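Local structure of putative ABC transporter subunit, substrate-binding component (Rhodopseudomonas palustris, 4EVQ) at residues 43-54 and 300-311. The protein binds 4-hydroxybenzoate as the solute-binding component of an ABC transporter, probably delivering lignin-derived benzoate compounds for uptake. Numbering follows the deposited sequence.
Sequences YVQSQGGKLGGR and LDAGVKAVGGDV
D301 carries most of the polar contact, its two carboxylate oxygens holding different parts of 43-54. D301 OD2 accepts the Y43 hydroxyl on its anti lone pair, Y43 OH to D301 OD2 2.6 Å, with ring and carboxylate planes 69° apart. D301 OD1 takes the backbone N-H of G52, G52 N to D301 OD1 2.9 Å. With CG anti to the backbone N (chi1 -157°), D301 reaches both from its helix, and a water donating to D301 OD2 and Q47 OE1 adds a bridge. At the other end, the R54 side chain, kinked about CB-CG (chi2 -73°) and again about CG-CD, lays CG and CD beside G309 and brings R54 NH1 to G309 O at 2.7 Å, in the guanidinium plane and nearly head-on to the carbonyl, just after the Schellman motif that ends helix 288-306 at G308.

Between these polar groups the contact is apolar. L51 CD1 meets L300 CD2 at 3.7 Å, while G52 CA rests on K305 CG at 3.5 Å; with no side chain, G52 lets the L51-R54 type I' turn press onto the helix.

The hairpin at the sheet edge lies on the C-terminal end of helix 288-306, with L300 and V304 also packing on strand 17-23, V311 reaching helix 314-322, and Y43 meeting W294 edge-to-face.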
loop_
_atom_site.group_PDB
_atom_site.type_symbol
_atom_site.label_atom_id
_atom_site.label_comp_id
_atom_site.label_asym_id
_atom_site.label_seq_id
_atom_site.Cartn_x
_atom_site.Cartn_y
_atom_site.Cartn_z
ATOM N N TYR A 43 4.010 16.268 -4.760
ATOM C CA TYR A 43 5.288 16.101 -5.485
ATOM C C TYR A 43 5.329 16.955 -6.726
ATOM O O TYR A 43 6.335 17.615 -6.984
ATOM C CB TYR A 43 5.548 14.646 -5.872
ATOM C CG TYR A 43 6.869 14.539 -6.560
ATOM C CD1 TYR A 43 8.035 14.697 -5.855
ATOM C CD2 TYR A 43 6.939 14.394 -7.933
ATOM C CE1 TYR A 43 9.266 14.690 -6.489
ATOM C CE2 TYR A 43 8.167 14.383 -8.585
ATOM C CZ TYR A 43 9.325 14.513 -7.857
ATOM O OH TYR A 43 10.553 14.484 -8.469
ATOM N N VAL A 44 4.263 16.922 -7.514
ATOM C CA VAL A 44 4.248 17.756 -8.731
ATOM C C VAL A 44 4.435 19.223 -8.346
ATOM O O VAL A 44 5.184 19.933 -9.010
ATOM C CB VAL A 44 2.957 17.544 -9.520
ATOM C CG1 VAL A 44 2.786 18.598 -10.605
ATOM C CG2 VAL A 44 2.928 16.104 -10.131
ATOM N N GLN A 45 3.781 19.694 -7.297
ATOM C CA GLN A 45 3.966 21.074 -6.845
ATOM C C GLN A 45 5.392 21.345 -6.424
ATOM O O GLN A 45 5.923 22.424 -6.724
ATOM C CB GLN A 45 2.998 21.356 -5.707
ATOM C CG GLN A 45 3.096 22.743 -5.070
ATOM C CD GLN A 45 2.007 22.952 -4.007
ATOM O OE1 GLN A 45 2.023 22.351 -2.918
ATOM N NE2 GLN A 45 1.037 23.796 -4.334
ATOM N N SER A 46 6.036 20.375 -5.780
ATOM C CA SER A 46 7.402 20.548 -5.335
ATOM C C SER A 46 8.343 20.751 -6.522
ATOM O O SER A 46 9.401 21.334 -6.354
ATOM C CB SER A 46 7.874 19.367 -4.476
ATOM O OG SER A 46 8.273 18.238 -5.256
ATOM N N GLN A 47 7.953 20.238 -7.689
ATOM C CA GLN A 47 8.732 20.415 -8.924
ATOM C C GLN A 47 8.188 21.547 -9.793
ATOM O O GLN A 47 8.421 21.556 -11.012
ATOM C CB GLN A 47 8.731 19.103 -9.715
ATOM C CG GLN A 47 9.223 17.893 -8.916
ATOM C CD GLN A 47 10.660 18.065 -8.443
ATOM O OE1 GLN A 47 11.572 18.253 -9.255
ATOM N NE2 GLN A 47 10.868 18.005 -7.130
ATOM N N GLY A 48 7.461 22.483 -9.186
ATOM C CA GLY A 48 7.034 23.692 -9.888
ATOM C C GLY A 48 5.861 23.428 -10.818
ATOM O O GLY A 48 5.586 24.173 -11.769
ATOM N N GLY A 49 5.184 22.317 -10.589
ATOM C CA GLY A 49 4.010 22.009 -11.373
ATOM C C GLY A 49 4.277 21.176 -12.617
ATOM O O GLY A 49 3.368 20.954 -13.405
ATOM N N LYS A 50 5.503 20.680 -12.782
ATOM C CA LYS A 50 5.844 19.838 -13.936
ATOM C C LYS A 50 6.509 18.528 -13.560
ATOM O O LYS A 50 7.079 18.400 -12.481
ATOM C CB LYS A 50 6.842 20.572 -14.830
ATOM C CG LYS A 50 6.707 22.061 -14.852
ATOM C CD LYS A 50 5.467 22.519 -15.550
ATOM C CE LYS A 50 5.831 23.746 -16.393
ATOM N NZ LYS A 50 4.635 24.407 -17.008
ATOM N N LEU A 51 6.467 17.565 -14.475
ATOM C CA LEU A 51 7.354 16.401 -14.395
ATOM C C LEU A 51 8.148 16.344 -15.675
ATOM O O LEU A 51 7.576 16.393 -16.752
ATOM C CB LEU A 51 6.567 15.110 -14.185
ATOM C CG LEU A 51 5.746 15.099 -12.891
ATOM C CD1 LEU A 51 4.907 13.827 -12.794
ATOM C CD2 LEU A 51 6.622 15.271 -11.637
ATOM N N GLY A 52 9.470 16.271 -15.563
ATOM C CA GLY A 52 10.326 16.252 -16.746
ATOM C C GLY A 52 10.001 17.364 -17.728
ATOM O O GLY A 52 9.993 17.142 -18.946
ATOM N N GLY A 53 9.709 18.557 -17.192
ATOM C CA GLY A 53 9.423 19.729 -18.005
ATOM C C GLY A 53 7.994 19.818 -18.511
ATOM O O GLY A 53 7.592 20.808 -19.117
ATOM N N ARG A 54 7.203 18.785 -18.253
ATOM C CA ARG A 54 5.862 18.740 -18.798
ATOM C C ARG A 54 4.831 19.126 -17.776
ATOM O O ARG A 54 4.853 18.628 -16.651
ATOM C CB ARG A 54 5.521 17.350 -19.315
ATOM C CG ARG A 54 6.436 16.823 -20.409
ATOM C CD ARG A 54 6.183 17.539 -21.758
ATOM N NE ARG A 54 4.763 17.505 -22.127
ATOM C CZ ARG A 54 4.187 16.526 -22.830
ATOM N NH1 ARG A 54 4.900 15.483 -23.238
ATOM N NH2 ARG A 54 2.884 16.570 -23.116
ATOM N N LEU A 300 7.648 8.528 -11.918
ATOM C CA LEU A 300 7.237 9.094 -13.182
ATOM C C LEU A 300 8.164 10.188 -13.592
ATOM O O LEU A 300 8.514 10.267 -14.796
ATOM C CB LEU A 300 5.793 9.597 -13.076
ATOM C CG LEU A 300 5.214 10.151 -14.393
ATOM C CD1 LEU A 300 5.319 9.129 -15.513
ATOM C CD2 LEU A 300 3.770 10.574 -14.197
ATOM N N ASP A 301 8.591 11.059 -12.698
ATOM C CA ASP A 301 9.526 12.120 -13.045
ATOM C C ASP A 301 10.795 11.535 -13.636
ATOM O O ASP A 301 11.322 12.073 -14.624
ATOM C CB ASP A 301 9.848 12.920 -11.756
ATOM C CG ASP A 301 10.335 14.351 -12.013
ATOM O OD1 ASP A 301 10.228 14.864 -13.116
ATOM O OD2 ASP A 301 10.755 14.979 -11.019
ATOM N N ALA A 302 11.306 10.455 -13.074
ATOM C CA ALA A 302 12.515 9.826 -13.571
ATOM C C ALA A 302 12.304 9.363 -15.006
ATOM O O ALA A 302 13.199 9.530 -15.887
ATOM C CB ALA A 302 12.918 8.671 -12.688
ATOM N N GLY A 303 11.154 8.753 -15.280
ATOM C CA GLY A 303 10.842 8.259 -16.613
ATOM C C GLY A 303 10.729 9.404 -17.607
ATOM O O GLY A 303 11.378 9.381 -18.670
ATOM N N VAL A 304 9.965 10.431 -17.293
ATOM C CA VAL A 304 9.736 11.543 -18.211
ATOM C C VAL A 304 11.033 12.325 -18.444
ATOM O O VAL A 304 11.337 12.726 -19.575
ATOM C CB VAL A 304 8.630 12.485 -17.697
ATOM C CG1 VAL A 304 8.452 13.618 -18.684
ATOM C CG2 VAL A 304 7.344 11.757 -17.542
ATOM N N LYS A 305 11.844 12.535 -17.420
ATOM C CA LYS A 305 13.115 13.224 -17.607
ATOM C C LYS A 305 14.028 12.439 -18.552
ATOM O O LYS A 305 14.738 13.039 -19.373
ATOM C CB LYS A 305 13.808 13.441 -16.270
ATOM C CG LYS A 305 13.168 14.552 -15.469
ATOM C CD LYS A 305 13.514 14.464 -14.001
ATOM C CE LYS A 305 14.802 15.159 -13.715
ATOM N NZ LYS A 305 15.064 15.010 -12.244
ATOM N N ALA A 306 14.031 11.113 -18.448
ATOM C CA ALA A 306 14.937 10.282 -19.261
ATOM C C ALA A 306 14.585 10.376 -20.728
ATOM O O ALA A 306 15.479 10.211 -21.583
ATOM C CB ALA A 306 14.897 8.820 -18.796
ATOM N N VAL A 307 13.342 10.706 -21.059
ATOM C CA VAL A 307 12.969 10.886 -22.477
ATOM C C VAL A 307 12.769 12.348 -22.860
ATOM O O VAL A 307 12.156 12.663 -23.893
ATOM C CB VAL A 307 11.718 10.039 -22.862
ATOM C CG1 VAL A 307 12.037 8.576 -22.768
ATOM C CG2 VAL A 307 10.515 10.371 -21.998
ATOM N N GLY A 308 13.299 13.247 -22.042
ATOM C CA GLY A 308 13.262 14.664 -22.363
ATOM C C GLY A 308 11.847 15.192 -22.577
ATOM O O GLY A 308 11.640 16.111 -23.362
ATOM N N GLY A 309 10.867 14.611 -21.877
ATOM C CA GLY A 309 9.485 15.054 -21.979
ATOM C C GLY A 309 8.666 14.394 -23.069
ATOM O O GLY A 309 7.444 14.590 -23.159
ATOM N N ASP A 310 9.332 13.625 -23.922
ATOM C CA ASP A 310 8.651 12.985 -25.046
ATOM C C ASP A 310 8.046 11.618 -24.694
ATOM O O ASP A 310 8.682 10.572 -24.810
ATOM C CB ASP A 310 9.638 12.862 -26.211
ATOM C CG ASP A 310 9.015 12.254 -27.448
ATOM O OD1 ASP A 310 7.799 11.972 -27.440
ATOM O OD2 ASP A 310 9.760 12.062 -28.423
ATOM N N VAL A 311 6.783 11.628 -24.301
ATOM C CA VAL A 311 6.204 10.422 -23.720
ATOM C C VAL A 311 5.731 9.467 -24.784
ATOM O O VAL A 311 5.233 8.388 -24.438
ATOM C CB VAL A 311 5.075 10.731 -22.743
ATOM C CG1 VAL A 311 5.609 11.608 -21.659
ATOM C CG2 VAL A 311 3.883 11.359 -23.456
HETATM O O HOH W 1 11.454 17.483 -11.902
HETATM O O HOH W 2 4.978 13.656 -25.737
#